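Local coordinates for protein PelD (Pseudomonas aeruginosa, PDB 4EU0) that binds the second messenger cyclic di-GMP as an effector in pellicle formation, represented here by its GAF and GGDEF domain region, at residues A22-L27 and A44-V49; T78-G83 and G115-L120; Y38-I43 and F128-E133. One frame throughout, in Å; residues are numbered along the deposited sequence.

Interaction 1: A22-L27 and A44-V49; sequences APLDAL and AGLYRV
R48 reaches from its strand to D25 and L24 on the short helix 23-26, a worked example of a long cation serving a polar and an apolar partner at once. From CB the chain runs out almost straight, with CG anti to the backbone N (chi1 178°), and CG and CD simply carry it across. It then bends at chi3 (-64°), which swings the guanidinium against the helix. R48 NE donates a hydrogen bond to water 1 over 2.7 Å, and that water in turn donates one to D25 OD1. Beyond CZ the two terminal nitrogens part company. NH1 has a methyl over it, L24 CD2 standing 3.9 Å from R48 NH1 on one face of the group, off toward its rim. NH2 makes the salt bridge, 3.2 Å from R48 NH2 to D25 OD2. The carboxylate plane is turned 73° from the guanidinium, so this is no flat, two-pronged pairing. R48 NH2 also donates to water 2 over 2.6 Å, and D25 N donates to the same water. Two waters and one ion pair thus hold the arginine tip to the first turn of the helix, while E56 offers it a long, weak second partner. Further in, L24 CD1 comes within 4.5 Å of L46 CD2, a loose apolar touch. Within the GAF domain, strand 43-48 lies between strands 61-63 and 117-123; helix 23-26 packs beside its L46 and R48, with P23 and L27 against helix 2-16 and P23 and L24 against L150 of helix 133-150.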
ATOM      1  N   ALA A  22      21.146  -2.483   2.242  1.00 52.65           N
ATOM      2  CA  ALA A  22      20.221  -1.470   1.752  1.00 50.12           C
ATOM      3  C   ALA A  22      19.184  -2.103   0.816  1.00 47.79           C
ATOM      4  O   ALA A  22      19.550  -2.721  -0.189  1.00 48.40           O
ATOM      5  CB  ALA A  22      20.990  -0.358   1.053  1.00 50.98           C
ATOM      6  N   PRO A  23      17.887  -1.956   1.153  1.00 45.32           N
ATOM      7  CA  PRO A  23      16.771  -2.647   0.492  1.00 43.15           C
ATOM      8  C   PRO A  23      16.712  -2.464  -1.024  1.00 42.31           C
ATOM      9  O   PRO A  23      16.497  -3.439  -1.752  1.00 41.88           O
ATOM     10  CB  PRO A  23      15.539  -2.018   1.149  1.00 41.44           C
ATOM     11  CG  PRO A  23      16.011  -1.573   2.474  1.00 42.80           C
ATOM     12  CD  PRO A  23      17.410  -1.096   2.252  1.00 44.67           C
ATOM     13  N   LEU A  24      16.898  -1.234  -1.493  1.00 41.93           N
ATOM     14  CA  LEU A  24      16.820  -0.943  -2.927  1.00 41.35           C
ATOM     15  C   LEU A  24      17.913  -1.671  -3.718  1.00 42.83           C
ATOM     16  O   LEU A  24      17.670  -2.122  -4.836  1.00 42.50           O
ATOM     17  CB  LEU A  24      16.850   0.572  -3.187  1.00 41.23           C
ATOM     18  CG  LEU A  24      16.719   1.099  -4.623  1.00 40.35           C
ATOM     19  CD1 LEU A  24      15.446   0.617  -5.317  1.00 38.01           C
ATOM     20  CD2 LEU A  24      16.801   2.616  -4.645  1.00 40.68           C
ATOM     21  N   ASP A  25      19.096  -1.797  -3.117  1.00 44.47           N
ATOM     22  CA  ASP A  25      20.224  -2.516  -3.714  1.00 46.31           C
ATOM     23  C   ASP A  25      19.987  -4.021  -3.808  1.00 46.21           C
ATOM     24  O   ASP A  25      20.160  -4.617  -4.875  1.00 46.79           O
ATOM     25  CB  ASP A  25      21.511  -2.256  -2.920  1.00 48.59           C
ATOM     26  CG  ASP A  25      22.023  -0.842  -3.076  1.00 49.91           C
ATOM     27  OD1 ASP A  25      21.907  -0.278  -4.186  1.00 50.59           O
ATOM     28  OD2 ASP A  25      22.561  -0.294  -2.089  1.00 52.44           O
ATOM     29  N   ALA A  26      19.598  -4.622  -2.685  1.00 45.44           N
ATOM     30  CA  ALA A  26      19.428  -6.072  -2.574  1.00 45.64           C
ATOM     31  C   ALA A  26      18.283  -6.637  -3.415  1.00 43.72           C
ATOM     32  O   ALA A  26      18.335  -7.791  -3.848  1.00 44.46           O
ATOM     33  CB  ALA A  26      19.249  -6.467  -1.114  1.00 45.84           C
ATOM     34  N   LEU A  27      17.250  -5.831  -3.634  1.00 41.37           N
ATOM     35  CA  LEU A  27      16.064  -6.304  -4.341  1.00 39.49           C
ATOM     36  C   LEU A  27      15.825  -5.614  -5.680  1.00 38.29           C
ATOM     37  O   LEU A  27      14.769  -5.786  -6.288  1.00 36.79           O
ATOM     38  CB  LEU A  27      14.835  -6.227  -3.433  1.00 38.21           C
ATOM     39  CG  LEU A  27      14.726  -7.487  -2.571  1.00 39.88           C
ATOM     40  CD1 LEU A  27      14.434  -7.165  -1.125  1.00 40.11           C
ATOM     41  CD2 LEU A  27      13.697  -8.446  -3.139  1.00 40.07           C
ATOM     42  N   ALA A  44      14.887  -1.857 -20.321  1.00 30.27           N
ATOM     43  CA  ALA A  44      14.666  -0.912 -19.228  1.00 28.38           C
ATOM     44  C   ALA A  44      15.816  -0.928 -18.221  1.00 28.65           C
ATOM     45  O   ALA A  44      16.687  -1.804 -18.267  1.00 29.67           O
ATOM     46  CB  ALA A  44      13.338  -1.215 -18.522  1.00 26.57           C
ATOM     47  N   GLY A  45      15.803   0.046 -17.313  1.00 27.47           N
ATOM     48  CA  GLY A  45      16.796   0.139 -16.246  1.00 27.64           C
ATOM     49  C   GLY A  45      16.201   0.730 -14.984  1.00 26.12           C
ATOM     50  O   GLY A  45      15.252   1.522 -15.042  1.00 24.21           O
ATOM     51  N   LEU A  46      16.757   0.336 -13.841  1.00 26.46           N
ATOM     52  CA  LEU A  46      16.338   0.862 -12.545  1.00 25.93           C
ATOM     53  C   LEU A  46      17.488   1.620 -11.892  1.00 27.29           C
ATOM     54  O   LEU A  46      18.594   1.093 -11.771  1.00 29.18           O
ATOM     55  CB  LEU A  46      15.877  -0.273 -11.633  1.00 25.15           C
ATOM     56  CG  LEU A  46      15.229   0.119 -10.299  1.00 23.84           C
ATOM     57  CD1 LEU A  46      13.867   0.793 -10.491  1.00 23.88           C
ATOM     58  CD2 LEU A  46      15.089  -1.109  -9.424  1.00 24.73           C
ATOM     59  N   TYR A  47      17.216   2.854 -11.471  1.00 27.48           N
ATOM     60  CA  TYR A  47      18.256   3.756 -10.952  1.00 28.83           C
ATOM     61  C   TYR A  47      17.873   4.351  -9.603  1.00 28.84           C
ATOM     62  O   TYR A  47      16.702   4.603  -9.349  1.00 27.29           O
ATOM     63  CB  TYR A  47      18.509   4.889 -11.949  1.00 29.43           C
ATOM     64  CG  TYR A  47      18.752   4.396 -13.356  1.00 29.82           C
ATOM     65  CD1 TYR A  47      20.033   4.092 -13.789  1.00 31.26           C
ATOM     66  CD2 TYR A  47      17.688   4.200 -14.243  1.00 28.84           C
ATOM     67  CE1 TYR A  47      20.264   3.631 -15.072  1.00 31.98           C
ATOM     68  CE2 TYR A  47      17.908   3.729 -15.527  1.00 28.62           C
ATOM     69  CZ  TYR A  47      19.199   3.451 -15.934  1.00 31.01           C
ATOM     70  OH  TYR A  47      19.436   2.993 -17.207  1.00 30.88           O
ATOM     71  N   ARG A  48      18.862   4.579  -8.742  1.00 30.50           N
ATOM     72  CA  ARG A  48      18.616   5.262  -7.477  1.00 30.55           C
ATOM     73  C   ARG A  48      18.457   6.761  -7.722  1.00 30.44           C
ATOM     74  O   ARG A  48      19.167   7.342  -8.539  1.00 31.15           O
ATOM     75  CB  ARG A  48      19.750   5.008  -6.477  1.00 32.34           C
ATOM     76  CG  ARG A  48      19.576   5.732  -5.143  1.00 33.75           C
ATOM     77  CD  ARG A  48      20.798   5.610  -4.238  1.00 39.16           C
ATOM     78  NE  ARG A  48      21.063   4.230  -3.832  1.00 42.60           N
ATOM     79  CZ  ARG A  48      20.426   3.577  -2.861  1.00 43.31           C
ATOM     80  NH1 ARG A  48      19.451   4.157  -2.163  1.00 43.11           N
ATOM     81  NH2 ARG A  48      20.764   2.325  -2.587  1.00 45.12           N
ATOM     82  N   VAL A  49      17.518   7.377  -7.011  1.00 29.28           N
ATOM     83  CA  VAL A  49      17.336   8.821  -7.072  1.00 29.86           C
ATOM     84  C   VAL A  49      17.780   9.448  -5.751  1.00 31.54           C
ATOM     85  O   VAL A  49      17.340   9.024  -4.683  1.00 30.67           O
ATOM     86  CB  VAL A  49      15.875   9.196  -7.398  1.00 28.44           C
ATOM     87  CG1 VAL A  49      15.662  10.701  -7.305  1.00 28.02           C
ATOM     88  CG2 VAL A  49      15.504   8.692  -8.793  1.00 26.60           C
TER
HETATM   89  O   HOH W   1      22.676   2.163  -4.580  1.00 23.59           O
HETATM   90  O   HOH W   2      19.572   0.325  -1.534  1.00 29.63           O

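Interaction 2: T78-G83 and G115-L120; sequences TCLERG and GRILAL
I117 and L120 of strand 117-123 meet L80 and G83 at the last turn of helix 74-82, an illustration of how a helix end can be seated on a sheet by a few branched side chains. Along the strand segment G115 comes first; its carbonyl accepts a weak hydrogen bond from R53, and the same arginine bonds the L80 carbonyl, so one guanidinium spans both segments. R116 follows, its backbone N held by D112. I117 then turns to the helix and divides its branches between two partners. Its CG2, anti to the backbone N, lies 3.8 Å from L80 CD2, while I117 CD1 reaches G83 CA at the same 3.8 Å. There the helix has just ended in a positive phi (65°), and the bare alpha carbon of the glycine lets the methyl come up to the main chain. L118 has helical backbone angles (psi -35°), a break in the extended course of the strand; its side chain packs on D112 and Q151. A119 points its methyl away from the helix. L120 faces the helix again, three residues on from I117 rather than two. Its CD1 settles against the end of L80, 3.9 Å from L80 CD1 and 4.0 Å from L80 CD2, the two leucines crossing at about a right angle. L80 is therefore held through both methyls, CD2 between I117 and L120 and CD1 against L120. No hydrogen bond joins the segments directly: the grip across this buried contact comes from dispersion and the fit of methyl groups, with the directional polar bonds supplied from beside it by R53.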
ATOM      1  N   THR A  78      11.915  15.737 -16.573  1.00 33.25           N
ATOM      2  CA  THR A  78      10.501  16.041 -16.357  1.00 32.37           C
ATOM      3  C   THR A  78       9.889  15.079 -15.343  1.00 30.45           C
ATOM      4  O   THR A  78       9.098  15.495 -14.504  1.00 30.31           O
ATOM      5  CB  THR A  78       9.666  15.990 -17.656  1.00 32.44           C
ATOM      6  OG1 THR A  78       9.778  14.690 -18.248  1.00 32.70           O
ATOM      7  CG2 THR A  78      10.136  17.045 -18.647  1.00 33.48           C
ATOM      8  N   CYS A  79      10.266  13.801 -15.431  1.00 29.46           N
ATOM      9  CA  CYS A  79       9.790  12.764 -14.508  1.00 28.18           C
ATOM     10  C   CYS A  79      10.139  13.116 -13.067  1.00 28.49           C
ATOM     11  O   CYS A  79       9.287  13.066 -12.179  1.00 27.48           O
ATOM     12  CB  CYS A  79      10.420  11.413 -14.858  1.00 27.62           C
ATOM     13  SG  CYS A  79      10.104  10.083 -13.661  1.00 26.63           S
ATOM     14  N   LEU A  80      11.401  13.467 -12.853  1.00 29.79           N
ATOM     15  CA  LEU A  80      11.901  13.736 -11.513  1.00 30.77           C
ATOM     16  C   LEU A  80      11.446  15.081 -10.952  1.00 32.20           C
ATOM     17  O   LEU A  80      11.330  15.234  -9.739  1.00 32.37           O
ATOM     18  CB  LEU A  80      13.427  13.580 -11.454  1.00 31.54           C
ATOM     19  CG  LEU A  80      13.943  12.156 -11.724  1.00 30.97           C
ATOM     20  CD1 LEU A  80      15.455  12.096 -11.636  1.00 33.07           C
ATOM     21  CD2 LEU A  80      13.304  11.124 -10.787  1.00 29.11           C
ATOM     22  N   GLU A  81      11.167  16.037 -11.838  1.00 33.75           N
ATOM     23  CA  GLU A  81      10.658  17.349 -11.435  1.00 35.67           C
ATOM     24  C   GLU A  81       9.172  17.309 -11.082  1.00 34.91           C
ATOM     25  O   GLU A  81       8.719  18.038 -10.197  1.00 35.61           O
ATOM     26  CB  GLU A  81      10.916  18.390 -12.526  1.00 37.38           C
ATOM     27  CG  GLU A  81      12.329  18.967 -12.507  1.00 40.40           C
ATOM     28  CD  GLU A  81      12.581  19.990 -13.606  1.00 44.14           C
ATOM     29  OE1 GLU A  81      13.765  20.211 -13.935  1.00 45.51           O
ATOM     30  OE2 GLU A  81      11.611  20.573 -14.139  1.00 45.74           O
ATOM     31  N   ARG A  82       8.423  16.451 -11.772  1.00 33.93           N
ATOM     32  CA  ARG A  82       6.988  16.308 -11.538  1.00 33.24           C
ATOM     33  C   ARG A  82       6.692  15.300 -10.434  1.00 31.25           C
ATOM     34  O   ARG A  82       5.637  15.357  -9.801  1.00 30.87           O
ATOM     35  CB  ARG A  82       6.291  15.853 -12.817  1.00 33.50           C
ATOM     36  CG  ARG A  82       4.898  16.425 -13.028  1.00 36.03           C
ATOM     37  CD  ARG A  82       4.950  17.724 -13.815  1.00 41.13           C
ATOM     38  NE  ARG A  82       3.675  18.004 -14.474  1.00 44.12           N
ATOM     39  CZ  ARG A  82       3.475  18.969 -15.368  1.00 45.90           C
ATOM     40  NH1 ARG A  82       4.468  19.773 -15.733  1.00 48.28           N
ATOM     41  NH2 ARG A  82       2.272  19.129 -15.904  1.00 47.23           N
ATOM     42  N   GLY A  83       7.620  14.369 -10.226  1.00 30.09           N
ATOM     43  CA  GLY A  83       7.398  13.226  -9.342  1.00 28.01           C
ATOM     44  C   GLY A  83       6.307  12.316  -9.879  1.00 26.69           C
ATOM     45  O   GLY A  83       5.572  11.694  -9.110  1.00 24.97           O
ATOM     46  N   GLY A 115       6.118  11.504  -0.681  1.00 23.14           N
ATOM     47  CA  GLY A 115       6.526  12.220  -1.883  1.00 23.59           C
ATOM     48  C   GLY A 115       8.018  12.152  -2.166  1.00 24.42           C
ATOM     49  O   GLY A 115       8.513  12.881  -3.020  1.00 25.73           O
ATOM     50  N   ARG A 116       8.728  11.271  -1.463  1.00 24.02           N
ATOM     51  CA  ARG A 116      10.165  11.074  -1.688  1.00 25.13           C
ATOM     52  C   ARG A 116      10.383  10.139  -2.874  1.00 23.91           C
ATOM     53  O   ARG A 116       9.851   9.030  -2.901  1.00 21.81           O
ATOM     54  CB  ARG A 116      10.834  10.503  -0.431  1.00 26.00           C
ATOM     55  CG  ARG A 116      12.341  10.784  -0.309  1.00 30.34           C
ATOM     56  CD  ARG A 116      12.760  10.764   1.154  1.00 34.88           C
ATOM     57  NE  ARG A 116      14.175  10.439   1.362  1.00 38.27           N
ATOM     58  CZ  ARG A 116      14.739  10.291   2.555  1.00 40.11           C
ATOM     59  NH1 ARG A 116      14.016  10.455   3.658  1.00 42.53           N
ATOM     60  NH2 ARG A 116      16.026   9.985   2.657  1.00 41.39           N
ATOM     61  N   ILE A 117      11.139  10.603  -3.866  1.00 24.16           N
ATOM     62  CA  ILE A 117      11.472   9.781  -5.031  1.00 24.00           C
ATOM     63  C   ILE A 117      12.683   8.944  -4.652  1.00 24.40           C
ATOM     64  O   ILE A 117      13.789   9.476  -4.510  1.00 25.65           O
ATOM     65  CB  ILE A 117      11.856  10.642  -6.276  1.00 24.99           C
ATOM     66  CG1 ILE A 117      11.041  11.945  -6.367  1.00 26.64           C
ATOM     67  CG2 ILE A 117      11.844   9.807  -7.557  1.00 24.89           C
ATOM     68  CD1 ILE A 117       9.566  11.821  -6.515  1.00 27.91           C
ATOM     69  N   LEU A 118      12.462   7.645  -4.467  1.00 23.56           N
ATOM     70  CA  LEU A 118      13.517   6.724  -4.052  1.00 24.37           C
ATOM     71  C   LEU A 118      14.328   6.220  -5.236  1.00 24.35           C
ATOM     72  O   LEU A 118      15.536   6.018  -5.118  1.00 25.38           O
ATOM     73  CB  LEU A 118      12.916   5.525  -3.317  1.00 23.75           C
ATOM     74  CG  LEU A 118      12.575   5.636  -1.828  1.00 25.96           C
ATOM     75  CD1 LEU A 118      11.506   6.678  -1.548  1.00 28.61           C
ATOM     76  CD2 LEU A 118      12.118   4.280  -1.337  1.00 27.18           C
ATOM     77  N   ALA A 119      13.647   6.027  -6.367  1.00 23.37           N
ATOM     78  CA  ALA A 119      14.221   5.352  -7.530  1.00 23.47           C
ATOM     79  C   ALA A 119      13.513   5.757  -8.813  1.00 22.92           C
ATOM     80  O   ALA A 119      12.434   6.356  -8.783  1.00 21.87           O
ATOM     81  CB  ALA A 119      14.154   3.838  -7.349  1.00 23.07           C
ATOM     82  N   LEU A 120      14.127   5.412  -9.941  1.00 23.46           N
ATOM     83  CA  LEU A 120      13.586   5.739 -11.249  1.00 23.05           C
ATOM     84  C   LEU A 120      13.592   4.495 -12.139  1.00 22.47           C
ATOM     85  O   LEU A 120      14.605   3.809 -12.239  1.00 23.32           O
ATOM     86  CB  LEU A 120      14.440   6.861 -11.860  1.00 24.62           C
ATOM     87  CG  LEU A 120      14.232   7.395 -13.277  1.00 25.85           C
ATOM     88  CD1 LEU A 120      15.004   8.698 -13.433  1.00 29.62           C
ATOM     89  CD2 LEU A 120      14.727   6.404 -14.285  1.00 29.24           C
TER

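Interaction 3: Y38-I43 and F128-E133; sequences YGSLRI and FFVFNE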
ATOM      1  N   TYR A  38       4.660  -6.463 -15.303  1.00 26.78           N
ATOM      2  CA  TYR A  38       3.402  -5.726 -15.436  1.00 26.11           C
ATOM      3  C   TYR A  38       3.353  -4.783 -16.650  1.00 26.13           C
ATOM      4  O   TYR A  38       2.282  -4.566 -17.221  1.00 26.11           O
ATOM      5  CB  TYR A  38       3.081  -4.997 -14.129  1.00 25.14           C
ATOM      6  CG  TYR A  38       2.559  -5.916 -13.043  1.00 26.07           C
ATOM      7  CD1 TYR A  38       1.195  -5.968 -12.748  1.00 28.13           C
ATOM      8  CD2 TYR A  38       3.422  -6.736 -12.314  1.00 27.52           C
ATOM      9  CE1 TYR A  38       0.706  -6.805 -11.759  1.00 29.72           C
ATOM     10  CE2 TYR A  38       2.942  -7.582 -11.318  1.00 29.21           C
ATOM     11  CZ  TYR A  38       1.583  -7.609 -11.047  1.00 30.45           C
ATOM     12  OH  TYR A  38       1.090  -8.430 -10.062  1.00 32.06           O
ATOM     13  N   GLY A  39       4.505  -4.250 -17.053  1.00 25.75           N
ATOM     14  CA  GLY A  39       4.570  -3.362 -18.219  1.00 26.12           C
ATOM     15  C   GLY A  39       4.911  -4.019 -19.552  1.00 27.47           C
ATOM     16  O   GLY A  39       5.023  -3.335 -20.575  1.00 27.94           O
ATOM     17  N   SER A  40       5.060  -5.344 -19.547  1.00 28.03           N
ATOM     18  CA  SER A  40       5.573  -6.087 -20.710  1.00 29.73           C
ATOM     19  C   SER A  40       6.845  -5.436 -21.276  1.00 29.78           C
ATOM     20  O   SER A  40       7.031  -5.358 -22.493  1.00 30.92           O
ATOM     21  CB  SER A  40       4.503  -6.240 -21.807  1.00 30.85           C
ATOM     22  OG  SER A  40       3.338  -6.879 -21.310  1.00 31.75           O
ATOM     23  N   LEU A  41       7.713  -4.966 -20.380  1.00 28.46           N
ATOM     24  CA  LEU A  41       8.928  -4.249 -20.777  1.00 28.73           C
ATOM     25  C   LEU A  41       9.929  -5.169 -21.463  1.00 30.49           C
ATOM     26  O   LEU A  41      10.023  -6.349 -21.125  1.00 31.23           O
ATOM     27  CB  LEU A  41       9.590  -3.586 -19.562  1.00 27.65           C
ATOM     28  CG  LEU A  41       8.740  -2.702 -18.642  1.00 25.43           C
ATOM     29  CD1 LEU A  41       9.600  -2.052 -17.567  1.00 22.91           C
ATOM     30  CD2 LEU A  41       7.987  -1.646 -19.424  1.00 24.28           C
ATOM     31  N   ARG A  42      10.663  -4.622 -22.428  1.00 31.50           N
ATOM     32  CA  ARG A  42      11.698  -5.385 -23.117  1.00 33.72           C
ATOM     33  C   ARG A  42      13.106  -4.838 -22.858  1.00 33.94           C
ATOM     34  O   ARG A  42      14.046  -5.616 -22.662  1.00 35.33           O
ATOM     35  CB  ARG A  42      11.399  -5.491 -24.618  1.00 35.27           C
ATOM     36  CG  ARG A  42      12.226  -6.545 -25.364  1.00 39.63           C
ATOM     37  CD  ARG A  42      12.033  -7.946 -24.769  1.00 43.02           C
ATOM     38  NE  ARG A  42      12.561  -9.004 -25.630  1.00 46.82           N
ATOM     39  CZ  ARG A  42      13.826  -9.420 -25.643  1.00 49.15           C
ATOM     40  NH1 ARG A  42      14.733  -8.876 -24.840  1.00 48.96           N
ATOM     41  NH2 ARG A  42      14.187 -10.389 -26.472  1.00 52.15           N
ATOM     42  N   ILE A  43      13.251  -3.513 -22.873  1.00 32.64           N
ATOM     43  CA  ILE A  43      14.515  -2.877 -22.490  1.00 32.61           C
ATOM     44  C   ILE A  43      14.259  -1.749 -21.493  1.00 30.82           C
ATOM     45  O   ILE A  43      13.515  -0.806 -21.781  1.00 29.88           O
ATOM     46  CB  ILE A  43      15.345  -2.344 -23.700  1.00 34.14           C
ATOM     47  CG1 ILE A  43      15.349  -3.335 -24.871  1.00 35.47           C
ATOM     48  CG2 ILE A  43      16.785  -2.067 -23.266  1.00 35.13           C
ATOM     49  CD1 ILE A  43      16.000  -2.793 -26.149  1.00 37.68           C
ATOM     50  N   PHE A 128       4.516  -1.463 -28.552  1.00 33.09           N
ATOM     51  CA  PHE A 128       3.604  -0.337 -28.767  1.00 33.09           C
ATOM     52  C   PHE A 128       2.182  -0.629 -28.305  1.00 32.66           C
ATOM     53  O   PHE A 128       1.478   0.279 -27.860  1.00 31.48           O
ATOM     54  CB  PHE A 128       3.593   0.058 -30.238  1.00 34.78           C
ATOM     55  CG  PHE A 128       2.823   1.319 -30.533  1.00 36.14           C
ATOM     56  CD1 PHE A 128       3.419   2.571 -30.368  1.00 36.64           C
ATOM     57  CD2 PHE A 128       1.516   1.257 -31.016  1.00 37.71           C
ATOM     58  CE1 PHE A 128       2.715   3.741 -30.664  1.00 37.99           C
ATOM     59  CE2 PHE A 128       0.805   2.419 -31.312  1.00 38.89           C
ATOM     60  CZ  PHE A 128       1.404   3.664 -31.141  1.00 38.58           C
ATOM     61  N   PHE A 129       1.763  -1.889 -28.406  1.00 33.75           N
ATOM     62  CA  PHE A 129       0.396  -2.253 -28.028  1.00 34.22           C
ATOM     63  C   PHE A 129       0.103  -2.123 -26.527  1.00 32.41           C
ATOM     64  O   PHE A 129      -1.060  -2.130 -26.130  1.00 32.52           O
ATOM     65  CB  PHE A 129      -0.010  -3.633 -28.574  1.00 35.93           C
ATOM     66  CG  PHE A 129       0.819  -4.779 -28.056  1.00 36.29           C
ATOM     67  CD1 PHE A 129       0.527  -5.379 -26.836  1.00 35.85           C
ATOM     68  CD2 PHE A 129       1.876  -5.278 -28.809  1.00 39.11           C
ATOM     69  CE1 PHE A 129       1.292  -6.440 -26.358  1.00 36.29           C
ATOM     70  CE2 PHE A 129       2.642  -6.343 -28.342  1.00 39.85           C
ATOM     71  CZ  PHE A 129       2.351  -6.921 -27.116  1.00 37.71           C
ATOM     72  N   VAL A 130       1.150  -2.007 -25.706  1.00 31.46           N
ATOM     73  CA  VAL A 130       0.987  -1.703 -24.272  1.00 29.82           C
ATOM     74  C   VAL A 130       1.449  -0.283 -23.930  1.00 29.10           C
ATOM     75  O   VAL A 130       1.429   0.124 -22.770  1.00 27.80           O
ATOM     76  CB  VAL A 130       1.693  -2.732 -23.321  1.00 29.33           C
ATOM     77  CG1 VAL A 130       1.076  -4.121 -23.469  1.00 30.46           C
ATOM     78  CG2 VAL A 130       3.210  -2.761 -23.537  1.00 29.62           C
ATOM     79  N   PHE A 131       1.873   0.465 -24.944  1.00 30.35           N
ATOM     80  CA  PHE A 131       2.278   1.853 -24.758  1.00 30.19           C
ATOM     81  C   PHE A 131       1.014   2.711 -24.699  1.00 30.56           C
ATOM     82  O   PHE A 131       0.680   3.434 -25.645  1.00 31.61           O
ATOM     83  CB  PHE A 131       3.228   2.293 -25.878  1.00 31.15           C
ATOM     84  CG  PHE A 131       3.853   3.644 -25.654  1.00 31.24           C
ATOM     85  CD1 PHE A 131       4.812   3.834 -24.659  1.00 30.02           C
ATOM     86  CD2 PHE A 131       3.487   4.725 -26.439  1.00 31.95           C
ATOM     87  CE1 PHE A 131       5.387   5.082 -24.457  1.00 29.46           C
ATOM     88  CE2 PHE A 131       4.061   5.975 -26.244  1.00 33.33           C
ATOM     89  CZ  PHE A 131       5.010   6.154 -25.248  1.00 31.06           C
ATOM     90  N   ASN A 132       0.312   2.602 -23.572  1.00 30.03           N
ATOM     91  CA  ASN A 132      -0.976   3.260 -23.374  1.00 30.53           C
ATOM     92  C   ASN A 132      -1.254   3.567 -21.908  1.00 29.40           C
ATOM     93  O   ASN A 132      -0.535   3.100 -21.020  1.00 27.64           O
ATOM     94  CB  ASN A 132      -2.118   2.430 -23.992  1.00 31.91           C
ATOM     95  CG  ASN A 132      -2.285   1.060 -23.340  1.00 31.52           C
ATOM     96  OD1 ASN A 132      -2.524   0.954 -22.142  1.00 31.87           O
ATOM     97  ND2 ASN A 132      -2.196   0.007 -24.147  1.00 34.59           N
ATOM     98  N   GLU A 133      -2.313   4.336 -21.661  1.00 29.86           N
ATOM     99  CA  GLU A 133      -2.667   4.765 -20.310  1.00 29.52           C
ATOM    100  C   GLU A 133      -2.980   3.630 -19.335  1.00 28.10           C
ATOM    101  O   GLU A 133      -2.712   3.761 -18.141  1.00 26.95           O
ATOM    102  CB  GLU A 133      -3.818   5.776 -20.341  1.00 30.62           C
ATOM    103  CG  GLU A 133      -3.430   7.139 -20.922  1.00 33.83           C
ATOM    104  CD  GLU A 133      -2.499   7.955 -20.021  1.00 35.70           C
ATOM    105  OE1 GLU A 133      -2.346   7.626 -18.824  1.00 36.11           O
ATOM    106  OE2 GLU A 133      -1.920   8.943 -20.516  1.00 37.80           O
TER
HETATM  107  O   HOH W   3       4.474  -0.649 -21.252  1.00 37.09           O
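V130 has CG1 anti to its carbonyl carbon (chi1 -63°), which puts CG2 between the backbone N and the carbonyl carbon and turns CG2 to G39 and S40 and CG1 to the S40 hydroxyl. On the facing side the decisive torsion is in the main chain: S40 has a positive phi (48°), closing helix 28-39 with a Schellman motif. The contact illustrates how a single valine can pack against a helix C-terminus. CG2 does most of the touching, with V130 CG2 3.5 Å from G39 O and 4.1 Å from S40 CB. CG1 stands beside the hydroxyl, V130 CG1 lying 4.2 Å from S40 OG. Water 3 completes the seam: it donates to G39 O at 2.8 Å, and only weakly to V130 O. The valine belongs to the 3-10 turn 128-130 that leads into helix 133-150, where N132 acts as N-cap with its OD1 on the T135 N; next to it, the F131 ring meets F136 edge-to-face. This corner of the GAF domain thus joins the end of one helix to the approach to another. Chemically the contact is slight and mixed. No direct hydrogen bond crosses it, and the G39 carbonyl, probably made more negative by its place at the helix C-terminus, is met by a solvent molecule as well as a methyl, which implies a water-assisted packing rather than a firm polar lock.

How the interactions relate
All three interactions lie in the GAF domain, away from the cyclic di-GMP site. Interaction 2 is the buried one and wholly apolar across its segments; interactions 1 and 3 are partly buried and bring in water, the former with charge, the latter with a backbone carbonyl. Interactions 1 and 2 share a sheet: strands 43-48 and 117-123 are neighbours, probably hydrogen-bonded through Y47 O with L120 N and V49 N with L118 O. Interaction 3 stands apart, its centre about 20 Å from each of the others, but it joins interaction 1 in sequence, since residues 38-43 run directly into 44-49 and helix 28-39 follows helix 23-26.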